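Local coordinates for two-domain protein containing predicted PHP-like metal-dependent phosphoesterase (Bacteroides vulgatus ATCC 8482, PDB 3E38), which probably acts as a zinc-dependent phosphoesterase of the PHP type, possibly a 5'-3' exonuclease on DNA or RNA, at residues 16-21 against 213-218; 56-61 against 93-98; 258-263 against 272-277. All coordinates share one frame; numbering follows the deposited sequence.

Contact 1. Residues 16-21 against 213-218; sequences YTTLKC and MTFVFA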
loop_
_atom_site.group_PDB
_atom_site.type_symbol
_atom_site.label_atom_id
_atom_site.label_comp_id
_atom_site.label_asym_id
_atom_site.label_seq_id
_atom_site.Cartn_x
_atom_site.Cartn_y
_atom_site.Cartn_z
ATOM N N TYR B 16 2.321 12.510 -32.747
ATOM C CA TYR B 16 3.374 12.555 -31.723
ATOM C C TYR B 16 3.452 11.378 -30.786
ATOM O O TYR B 16 2.512 10.659 -30.619
ATOM C CB TYR B 16 3.166 13.800 -30.917
ATOM C CG TYR B 16 3.158 15.031 -31.757
ATOM C CD1 TYR B 16 4.344 15.558 -32.252
ATOM C CD2 TYR B 16 1.982 15.676 -32.047
ATOM C CE1 TYR B 16 4.340 16.691 -33.026
ATOM C CE2 TYR B 16 1.969 16.793 -32.790
ATOM C CZ TYR B 16 3.153 17.299 -33.294
ATOM O OH TYR B 16 3.123 18.442 -34.067
ATOM N N THR B 17 4.626 11.179 -30.212
ATOM C CA THR B 17 4.797 10.176 -29.191
ATOM C C THR B 17 5.018 10.848 -27.847
ATOM O O THR B 17 5.889 11.706 -27.694
ATOM C CB THR B 17 5.945 9.189 -29.471
ATOM O OG1 THR B 17 5.963 8.243 -28.406
ATOM C CG2 THR B 17 7.314 9.870 -29.546
ATOM N N THR B 18 4.205 10.467 -26.863
ATOM C CA THR B 18 4.297 11.063 -25.514
ATOM C C THR B 18 5.462 10.492 -24.711
ATOM O O THR B 18 5.537 9.290 -24.338
ATOM C CB THR B 18 2.933 10.986 -24.698
ATOM O OG1 THR B 18 1.896 11.725 -25.374
ATOM C CG2 THR B 18 3.106 11.552 -23.268
ATOM N N LEU B 19 6.382 11.390 -24.435
ATOM C CA LEU B 19 7.557 11.048 -23.635
ATOM C C LEU B 19 7.477 11.683 -22.248
ATOM O O LEU B 19 6.987 12.851 -22.044
ATOM C CB LEU B 19 8.807 11.485 -24.397
ATOM C CG LEU B 19 8.970 10.968 -25.831
ATOM C CD1 LEU B 19 10.168 11.670 -26.520
ATOM C CD2 LEU B 19 9.093 9.383 -25.863
ATOM N N LYS B 20 7.924 10.909 -21.278
ATOM C CA LYS B 20 7.873 11.341 -19.858
ATOM C C LYS B 20 9.265 11.715 -19.394
ATOM O O LYS B 20 10.183 10.881 -19.348
ATOM C CB LYS B 20 7.208 10.287 -18.968
ATOM C CG LYS B 20 5.832 9.780 -19.483
ATOM C CD LYS B 20 5.994 8.476 -20.242
ATOM C CE LYS B 20 4.685 7.983 -20.836
ATOM N NZ LYS B 20 4.780 6.613 -21.441
ATOM N N CYS B 21 9.434 13.006 -19.113
ATOM C CA CYS B 21 10.763 13.530 -18.818
ATOM C C CYS B 21 10.886 14.325 -17.525
ATOM O O CYS B 21 9.917 14.958 -17.085
ATOM C CB CYS B 21 11.213 14.415 -19.989
ATOM S SG CYS B 21 10.955 13.680 -21.625
HETATM N N MSE B 213 6.711 15.825 -13.211
HETATM C CA MSE B 213 7.436 15.633 -14.448
HETATM C C MSE B 213 6.836 16.369 -15.607
HETATM O O MSE B 213 5.898 17.105 -15.455
HETATM C CB MSE B 213 7.440 14.138 -14.786
HETATM C CG MSE B 213 6.050 13.585 -15.134
HETATM SE SE MSE B 213 6.075 11.651 -15.474
HETATM C CE MSE B 213 6.443 11.091 -13.638
ATOM N N THR B 214 7.415 16.156 -16.781
ATOM C CA THR B 214 6.914 16.810 -18.019
ATOM C C THR B 214 6.575 15.821 -19.108
ATOM O O THR B 214 7.349 14.919 -19.441
ATOM C CB THR B 214 7.920 17.837 -18.622
ATOM O OG1 THR B 214 8.296 18.786 -17.639
ATOM C CG2 THR B 214 7.348 18.557 -19.813
ATOM N N PHE B 215 5.359 15.950 -19.599
ATOM C CA PHE B 215 4.953 15.209 -20.779
ATOM C C PHE B 215 5.433 16.008 -21.996
ATOM O O PHE B 215 5.086 17.213 -22.160
ATOM C CB PHE B 215 3.430 14.995 -20.880
ATOM C CG PHE B 215 2.867 14.094 -19.846
ATOM C CD1 PHE B 215 3.696 13.258 -19.123
ATOM C CD2 PHE B 215 1.486 13.993 -19.677
ATOM C CE1 PHE B 215 3.175 12.406 -18.160
ATOM C CE2 PHE B 215 0.943 13.124 -18.725
ATOM C CZ PHE B 215 1.788 12.339 -17.968
ATOM N N VAL B 216 6.248 15.343 -22.820
ATOM C CA VAL B 216 6.792 15.928 -24.053
ATOM C C VAL B 216 6.240 15.200 -25.285
ATOM O O VAL B 216 6.415 13.984 -25.451
ATOM C CB VAL B 216 8.354 15.927 -24.076
ATOM C CG1 VAL B 216 8.908 16.690 -25.297
ATOM C CG2 VAL B 216 8.941 16.539 -22.788
ATOM N N PHE B 217 5.589 15.969 -26.156
ATOM C CA PHE B 217 4.975 15.410 -27.375
ATOM C C PHE B 217 5.908 15.586 -28.563
ATOM O O PHE B 217 5.913 16.602 -29.274
ATOM C CB PHE B 217 3.601 16.015 -27.619
ATOM C CG PHE B 217 2.740 16.035 -26.393
ATOM C CD1 PHE B 217 2.117 14.887 -25.950
ATOM C CD2 PHE B 217 2.578 17.199 -25.663
ATOM C CE1 PHE B 217 1.333 14.909 -24.814
ATOM C CE2 PHE B 217 1.802 17.210 -24.555
ATOM C CZ PHE B 217 1.180 16.061 -24.126
ATOM N N ALA B 218 6.684 14.533 -28.741
ATOM C CA ALA B 218 7.790 14.450 -29.680
ATOM C C ALA B 218 7.428 13.686 -30.942
ATOM O O ALA B 218 6.566 12.834 -30.917
ATOM C CB ALA B 218 9.020 13.780 -28.964
#

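Contact 2. Residues 56-61 against 93-98; sequences HIEYRP and EITRAM. With ZN (zinc ion), chain I; ZN (zinc ion), chain J; ZN (zinc ion), chain H.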
loop_
_atom_site.group_PDB
_atom_site.type_symbol
_atom_site.label_atom_id
_atom_site.label_comp_id
_atom_site.label_asym_id
_atom_site.label_seq_id
_atom_site.Cartn_x
_atom_site.Cartn_y
_atom_site.Cartn_z
ATOM N N HIS B 56 24.202 21.664 -9.643
ATOM C CA HIS B 56 24.474 23.068 -9.405
ATOM C C HIS B 56 25.894 23.289 -9.878
ATOM O O HIS B 56 26.794 22.478 -9.618
ATOM C CB HIS B 56 24.429 23.446 -7.912
ATOM C CG HIS B 56 23.080 23.348 -7.288
ATOM N ND1 HIS B 56 22.101 24.300 -7.487
ATOM C CD2 HIS B 56 22.556 22.437 -6.441
ATOM C CE1 HIS B 56 21.023 23.962 -6.809
ATOM N NE2 HIS B 56 21.268 22.828 -6.171
ATOM N N ILE B 57 26.079 24.411 -10.548
ATOM C CA ILE B 57 27.376 24.834 -10.993
ATOM C C ILE B 57 28.070 25.433 -9.775
ATOM O O ILE B 57 29.176 25.019 -9.411
ATOM C CB ILE B 57 27.305 25.909 -12.148
ATOM C CG1 ILE B 57 26.789 25.258 -13.451
ATOM C CG2 ILE B 57 28.670 26.608 -12.325
ATOM C CD1 ILE B 57 27.766 24.260 -14.109
ATOM N N GLU B 58 27.362 26.339 -9.103
ATOM C CA GLU B 58 27.958 27.142 -8.019
ATOM C C GLU B 58 27.907 26.497 -6.641
ATOM O O GLU B 58 28.658 26.858 -5.758
ATOM C CB GLU B 58 27.296 28.532 -7.930
ATOM C CG GLU B 58 27.375 29.365 -9.196
ATOM C CD GLU B 58 26.327 28.995 -10.208
ATOM O OE1 GLU B 58 25.676 27.953 -10.011
ATOM O OE2 GLU B 58 26.136 29.747 -11.180
ATOM N N TYR B 59 27.033 25.520 -6.469
ATOM C CA TYR B 59 26.856 24.906 -5.169
ATOM C C TYR B 59 27.133 23.416 -5.156
ATOM O O TYR B 59 26.329 22.608 -5.597
ATOM C CB TYR B 59 25.440 25.190 -4.699
ATOM C CG TYR B 59 25.130 24.722 -3.298
ATOM C CD1 TYR B 59 25.875 25.194 -2.226
ATOM C CD2 TYR B 59 24.067 23.852 -3.040
ATOM C CE1 TYR B 59 25.583 24.809 -0.937
ATOM C CE2 TYR B 59 23.751 23.460 -1.747
ATOM C CZ TYR B 59 24.530 23.945 -0.701
ATOM O OH TYR B 59 24.298 23.585 0.606
ATOM N N ARG B 60 28.260 23.087 -4.553
ATOM C CA ARG B 60 28.764 21.683 -4.455
ATOM C C ARG B 60 29.314 21.434 -3.056
ATOM O O ARG B 60 30.511 21.485 -2.802
ATOM C CB ARG B 60 29.857 21.465 -5.516
ATOM C CG ARG B 60 29.347 21.611 -6.982
ATOM C CD ARG B 60 30.364 21.140 -7.974
ATOM N NE ARG B 60 31.475 22.079 -8.062
ATOM C CZ ARG B 60 32.621 21.825 -8.689
ATOM N NH1 ARG B 60 32.858 20.643 -9.274
ATOM N NH2 ARG B 60 33.548 22.753 -8.696
ATOM N N PRO B 61 28.422 21.176 -2.122
ATOM C CA PRO B 61 28.895 21.110 -0.751
ATOM C C PRO B 61 29.682 19.864 -0.411
ATOM O O PRO B 61 30.188 19.764 0.701
ATOM C CB PRO B 61 27.597 21.120 0.051
ATOM C CG PRO B 61 26.612 20.451 -0.849
ATOM C CD PRO B 61 26.972 21.040 -2.212
ATOM N N GLU B 93 22.562 23.417 -13.509
ATOM C CA GLU B 93 21.824 24.434 -12.778
ATOM C C GLU B 93 22.668 25.629 -12.350
ATOM O O GLU B 93 23.523 25.550 -11.459
ATOM C CB GLU B 93 21.119 23.835 -11.539
ATOM C CG GLU B 93 20.127 24.853 -10.977
ATOM C CD GLU B 93 19.363 24.369 -9.796
ATOM O OE1 GLU B 93 19.593 23.289 -9.163
ATOM O OE2 GLU B 93 18.461 25.090 -9.518
ATOM N N ILE B 94 22.365 26.742 -13.004
ATOM C CA ILE B 94 23.020 28.049 -12.763
ATOM C C ILE B 94 22.228 28.575 -11.590
ATOM O O ILE B 94 21.052 28.895 -11.691
ATOM C CB ILE B 94 22.968 29.004 -13.981
ATOM C CG1 ILE B 94 23.525 28.320 -15.225
ATOM C CG2 ILE B 94 23.687 30.312 -13.692
ATOM C CD1 ILE B 94 23.118 29.020 -16.569
ATOM N N THR B 95 22.916 28.559 -10.464
ATOM C CA THR B 95 22.388 28.824 -9.162
ATOM C C THR B 95 22.899 30.153 -8.691
ATOM O O THR B 95 24.066 30.309 -8.348
ATOM C CB THR B 95 22.884 27.714 -8.157
ATOM O OG1 THR B 95 22.786 26.393 -8.742
ATOM C CG2 THR B 95 22.112 27.769 -6.865
ATOM N N ARG B 96 22.016 31.127 -8.711
ATOM C CA ARG B 96 22.336 32.461 -8.234
ATOM C C ARG B 96 21.241 33.039 -7.340
ATOM O O ARG B 96 20.172 32.508 -7.210
ATOM C CB ARG B 96 22.518 33.374 -9.433
ATOM C CG ARG B 96 23.587 32.872 -10.379
ATOM C CD ARG B 96 24.993 33.130 -9.827
ATOM N NE ARG B 96 26.000 32.687 -10.789
ATOM C CZ ARG B 96 27.132 33.336 -11.037
ATOM N NH1 ARG B 96 27.388 34.483 -10.432
ATOM N NH2 ARG B 96 27.972 32.872 -11.953
ATOM N N ALA B 97 21.570 34.144 -6.715
ATOM C CA ALA B 97 20.637 34.920 -5.890
ATOM C C ALA B 97 19.503 35.428 -6.760
ATOM O O ALA B 97 19.657 35.566 -7.976
ATOM C CB ALA B 97 21.365 36.120 -5.212
HETATM N N MSE B 98 18.363 35.699 -6.127
HETATM C CA MSE B 98 17.223 36.315 -6.823
HETATM C C MSE B 98 17.445 37.818 -6.806
HETATM O O MSE B 98 17.703 38.345 -5.737
HETATM C CB MSE B 98 15.910 36.032 -6.097
HETATM C CG MSE B 98 14.697 36.751 -6.679
HETATM SE SE MSE B 98 14.173 36.004 -8.438
HETATM C CE MSE B 98 14.188 34.089 -7.942
HETATM ZN ZN ZN I . 17.848 22.165 -8.369
HETATM ZN ZN ZN J . 20.058 21.676 -4.831
HETATM ZN ZN ZN H . 17.388 25.613 -7.664
HETATM O O HOH W 1 28.404 29.986 -12.720
HETATM O O HOH W 2 16.792 23.990 -8.202
#

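Contact 3. Residues 258-263 against 272-277; sequences VKIEEV and LSITNV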
loop_
_atom_site.group_PDB
_atom_site.type_symbol
_atom_site.label_atom_id
_atom_site.label_comp_id
_atom_site.label_asym_id
_atom_site.label_seq_id
_atom_site.Cartn_x
_atom_site.Cartn_y
_atom_site.Cartn_z
ATOM N N VAL B 258 -10.247 9.479 -22.565
ATOM C CA VAL B 258 -11.551 8.868 -22.318
ATOM C C VAL B 258 -12.110 8.269 -23.582
ATOM O O VAL B 258 -11.845 8.717 -24.690
ATOM C CB VAL B 258 -12.589 9.872 -21.695
ATOM C CG1 VAL B 258 -12.160 10.282 -20.297
ATOM C CG2 VAL B 258 -12.788 11.094 -22.600
ATOM N N LYS B 259 -12.828 7.184 -23.380
ATOM C CA LYS B 259 -13.544 6.523 -24.452
ATOM C C LYS B 259 -15.005 6.636 -24.117
ATOM O O LYS B 259 -15.490 5.990 -23.225
ATOM C CB LYS B 259 -13.109 5.073 -24.596
ATOM C CG LYS B 259 -13.878 4.302 -25.670
ATOM C CD LYS B 259 -13.227 2.943 -25.968
ATOM C CE LYS B 259 -13.141 2.041 -24.721
ATOM N NZ LYS B 259 -12.534 0.702 -24.988
ATOM N N ILE B 260 -15.674 7.526 -24.815
ATOM C CA ILE B 260 -17.095 7.775 -24.641
ATOM C C ILE B 260 -17.887 7.025 -25.683
ATOM O O ILE B 260 -17.637 7.139 -26.869
ATOM C CB ILE B 260 -17.425 9.271 -24.827
ATOM C CG1 ILE B 260 -16.604 10.111 -23.858
ATOM C CG2 ILE B 260 -18.931 9.512 -24.667
ATOM C CD1 ILE B 260 -16.464 11.555 -24.280
ATOM N N GLU B 261 -18.850 6.254 -25.223
ATOM C CA GLU B 261 -19.749 5.532 -26.125
ATOM C C GLU B 261 -21.205 5.618 -25.665
ATOM O O GLU B 261 -21.507 5.482 -24.485
ATOM C CB GLU B 261 -19.369 4.058 -26.220
ATOM C CG GLU B 261 -17.954 3.745 -26.640
ATOM C CD GLU B 261 -17.689 2.239 -26.551
ATOM O OE1 GLU B 261 -18.665 1.483 -26.366
ATOM O OE2 GLU B 261 -16.520 1.805 -26.654
ATOM N N GLU B 262 -22.082 5.855 -26.633
ATOM C CA GLU B 262 -23.530 5.872 -26.408
ATOM C C GLU B 262 -23.991 4.431 -26.321
ATOM O O GLU B 262 -23.975 3.719 -27.306
ATOM C CB GLU B 262 -24.289 6.620 -27.521
ATOM C CG GLU B 262 -25.835 6.521 -27.409
ATOM C CD GLU B 262 -26.602 7.466 -28.350
ATOM O OE1 GLU B 262 -26.119 8.584 -28.633
ATOM O OE2 GLU B 262 -27.713 7.100 -28.786
ATOM N N VAL B 263 -24.368 4.015 -25.119
ATOM C CA VAL B 263 -24.834 2.653 -24.850
ATOM C C VAL B 263 -26.286 2.495 -25.240
ATOM O O VAL B 263 -26.764 1.411 -25.593
ATOM C CB VAL B 263 -24.813 2.319 -23.341
ATOM C CG1 VAL B 263 -25.499 0.986 -23.095
ATOM C CG2 VAL B 263 -23.409 2.326 -22.795
ATOM N N LEU B 272 -24.559 6.839 -21.600
ATOM C CA LEU B 272 -23.176 6.739 -22.069
ATOM C C LEU B 272 -22.348 5.802 -21.215
ATOM O O LEU B 272 -22.696 5.455 -20.095
ATOM C CB LEU B 272 -22.489 8.120 -22.049
ATOM C CG LEU B 272 -23.082 9.280 -22.861
ATOM C CD1 LEU B 272 -22.340 10.583 -22.557
ATOM C CD2 LEU B 272 -23.041 8.954 -24.340
ATOM N N SER B 273 -21.251 5.347 -21.783
ATOM C CA SER B 273 -20.260 4.626 -20.985
ATOM C C SER B 273 -18.954 5.329 -21.243
ATOM O O SER B 273 -18.443 5.285 -22.364
ATOM C CB SER B 273 -20.135 3.133 -21.328
ATOM O OG SER B 273 -19.395 2.941 -22.535
ATOM N N ILE B 274 -18.434 5.991 -20.214
ATOM C CA ILE B 274 -17.155 6.701 -20.305
ATOM C C ILE B 274 -16.056 5.976 -19.537
ATOM O O ILE B 274 -16.174 5.676 -18.372
ATOM C CB ILE B 274 -17.300 8.103 -19.772
ATOM C CG1 ILE B 274 -18.506 8.755 -20.439
ATOM C CG2 ILE B 274 -16.030 8.896 -20.010
ATOM C CD1 ILE B 274 -18.766 10.138 -19.970
ATOM N N THR B 275 -14.995 5.655 -20.237
ATOM C CA THR B 275 -13.877 4.966 -19.630
ATOM C C THR B 275 -12.610 5.770 -19.704
ATOM O O THR B 275 -12.244 6.283 -20.758
ATOM C CB THR B 275 -13.613 3.642 -20.344
ATOM O OG1 THR B 275 -14.832 2.902 -20.396
ATOM C CG2 THR B 275 -12.534 2.822 -19.637
ATOM N N ASN B 276 -11.984 5.864 -18.535
ATOM C CA ASN B 276 -10.690 6.477 -18.326
ATOM C C ASN B 276 -9.702 5.376 -18.647
ATOM O O ASN B 276 -9.609 4.345 -17.941
ATOM C CB ASN B 276 -10.531 6.962 -16.882
ATOM C CG ASN B 276 -9.313 7.846 -16.669
ATOM O OD1 ASN B 276 -8.464 7.974 -17.536
ATOM N ND2 ASN B 276 -9.215 8.449 -15.475
ATOM N N VAL B 277 -8.987 5.569 -19.744
ATOM C CA VAL B 277 -8.056 4.559 -20.234
ATOM C C VAL B 277 -6.621 4.925 -19.821
ATOM O O VAL B 277 -5.638 4.394 -20.343
ATOM C CB VAL B 277 -8.205 4.388 -21.794
ATOM C CG1 VAL B 277 -9.634 3.984 -22.166
ATOM C CG2 VAL B 277 -7.838 5.642 -22.510
HETATM O O HOH W 3 -16.282 3.763 -22.225
#

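Contact 1. Residues 16-21 against 213-218
Thr17, Leu19 and Cys21 pair with Ala218, Val216 and Thr214 through six backbone hydrogen bonds, two to each pair, the mark of antiparallel hydrogen-bonded pairs. The shortest runs from Thr17 N to Ala218 O, 2.6 Å. The longest, from Ala218 N to Thr17 O, is 3.1 Å. Thr18–Phe217 and Lys20–Phe215 are the non-hydrogen-bonded pairs between them. The N-to-C directions of the two short segments lie 149° apart, a marked twist away from exact antiparallel.

Apolar contacts on the face of Leu19, Cys21, Val216 and Ala218 are diagonal. Leu19 CD1, anti to CA (chi2 172°), presses on Ala218 CB at 3.4 Å, tighter than usual van der Waals contact. Cys21 SG meets Val216 CG2 at 3.7 Å.

Aromatic contacts lie on the face of Thr18, Lys20, Phe215 and Phe217. Thr18 lies beside Phe217, pointing the same way, and its OG1 reaches the ring edge 3.2 Å from Phe217 CD1; that hydroxyl's hydrogen bond is with Pro11 O. Lys20 CG touches Phe215 CE1 at 4.0 Å before the chain bends off to put NZ at Ile8 O. Separately, Lys20 CB rests 3.9 Å from SE of Met213, a selenomethionine.

Before the strand proper, Tyr16 CD1 lies 3.5 Å from Phe217 O, and Ala218 O sits at the ring's edge near its plane. An alanine here would probably open a gap beside Phe217 O and beside Lys219 and Arg234, which the Tyr16 side chain also touches, although the hydrogen bonds of Phe217 O to Arg234 NH1 and of Ala218 O to Thr17 N involve other groups.

Strand 17-22 is flanked by 213-218 and by parallel strand 50-56, and 213-218 pairs onward with 235-239. Helix 223-231 packs on Leu19 and Val216 through Ile226 and Ala229, whereas Tyr238 meets the Phe215 ring from strand 235-239.

Contact 2. Residues 56-61 against 93-98
His56 ND1 donates to Thr95 OG1 in the plane of the imidazole, 8° out of it, at a modelled length of 2.5 Å whose shortness should not be pressed. The hydroxyl in turn donates to Glu93 O over 2.9 Å. Glu93 O also accepts Ile57 N at 2.9 Å, and the two donors reach it from opposite faces of its carbonyl plane. The imidazole is thus tied through Thr95 to the backbone of the adjoining strand.

Beyond this chain of bonds, His56 NE2 binds one zinc ion at 2.1 Å. The Glu93 carboxylate bridges two others, with OE1 2.2 Å from one zinc and OE2 2.2 Å from the next. Glu93 is extended beyond CG and lies beside His56, ring and carboxylate planes 19° apart.

On the outer side, Glu58 divides its carboxylate. OE1 takes Thr95 N at 2.9 Å, and OE2 forms a salt bridge with Arg96 NE at 3.0 Å, both donors coming from above the carboxylate plane. A water links Glu58 OE2 to Arg96 NH2, and the guanidinium is held further by Gln116 O and Lys117 O. Packing is sparse: Ile94 CG2 borders Glu58 OE2, while helix 119-128 touches Ile94 and Arg96.

His24, His26 and Asp194 also bind the zinc on Glu93 OE1, His102 and His137 that on OE2, and Asp31 and His196 that on His56. Such a three-zinc cluster is characteristic of PHP phosphoesterases; here Thr95 acts as a second-shell residue that would fix the rotation of the His56 ring and probably direct NE2 to its metal.

Contact 3. Residues 258-263 against 272-277
Ile260 holds CG1 anti to the carbonyl carbon (chi1 -57°), while Ile274 CG2 stands anti to its backbone N, and the two side chains lie side by side, pointing the same way. Ile260 CG1 meets Ile274 CG2 at 4.1 Å, and the same methyl lies 4.0 Å from Val258 CB, so one branch of Ile274 is shared by two neighbours of the opposing strand. The side chains of Ile260 and Leu272 cross obliquely, Ile260 CG2 to Leu272 CD1 at 4.1 Å, and Leu272 CD2 comes 3.7 Å from Glu262 CA.

The reverse face is polar. Ser273 OG stands between its backbone N and carbonyl carbon (chi1 77°), and with Thr275 OG1 it holds a water. That water donates to Lys259 O at 2.6 Å, a carbonyl that also accepts Thr275 N at 3.0 Å, and so links the two strands on the face of Ser273 and Thr275. Farther along, Val263 CG2 packs on Ser273 CB at 3.7 Å.

Four backbone hydrogen bonds set the register, two each for Lys259–Thr275 and Glu261–Ser273; the shortest is Ser273 N to Glu261 O, 2.7 Å. CA-H...O contacts, such as Val258 CA to Thr275 O, supplement them.

The two strands form a beta hairpin, with 258-265 at one margin of a four-stranded antiparallel sheet within the chain and 269-276 pairing onward with 306-313. Their apolar face packs against the five-stranded sheet: Ile260, Leu272 and Ile274 meet Ile341, while Leu282 and Leu301 close over Val258. This is the face-to-face packing of an Ig-like beta sandwich, with this hairpin forming the edge of one of its two sheets.

In the fold
Contacts 1 and 2 belong to one mixed sheet: strand 17-22 of contact 1 pairs directly with 50-56, whose end supplies one side of contact 2, and 50-56 pairs with 87-95, which supplies the other. Their centres are 27 Å apart, and along the chain contact 2 is nested within the loop that contact 1 closes. Contact 3 follows in series, in the Ig-like domain, its centre 25 Å from that of contact 1 and 49 Å from that of contact 2. Contacts 2 and 3 lie on opposite sides of the chain's centre, which sets the sandwich hairpin far from the zinc cluster, with contact 1 the nearer of the other two.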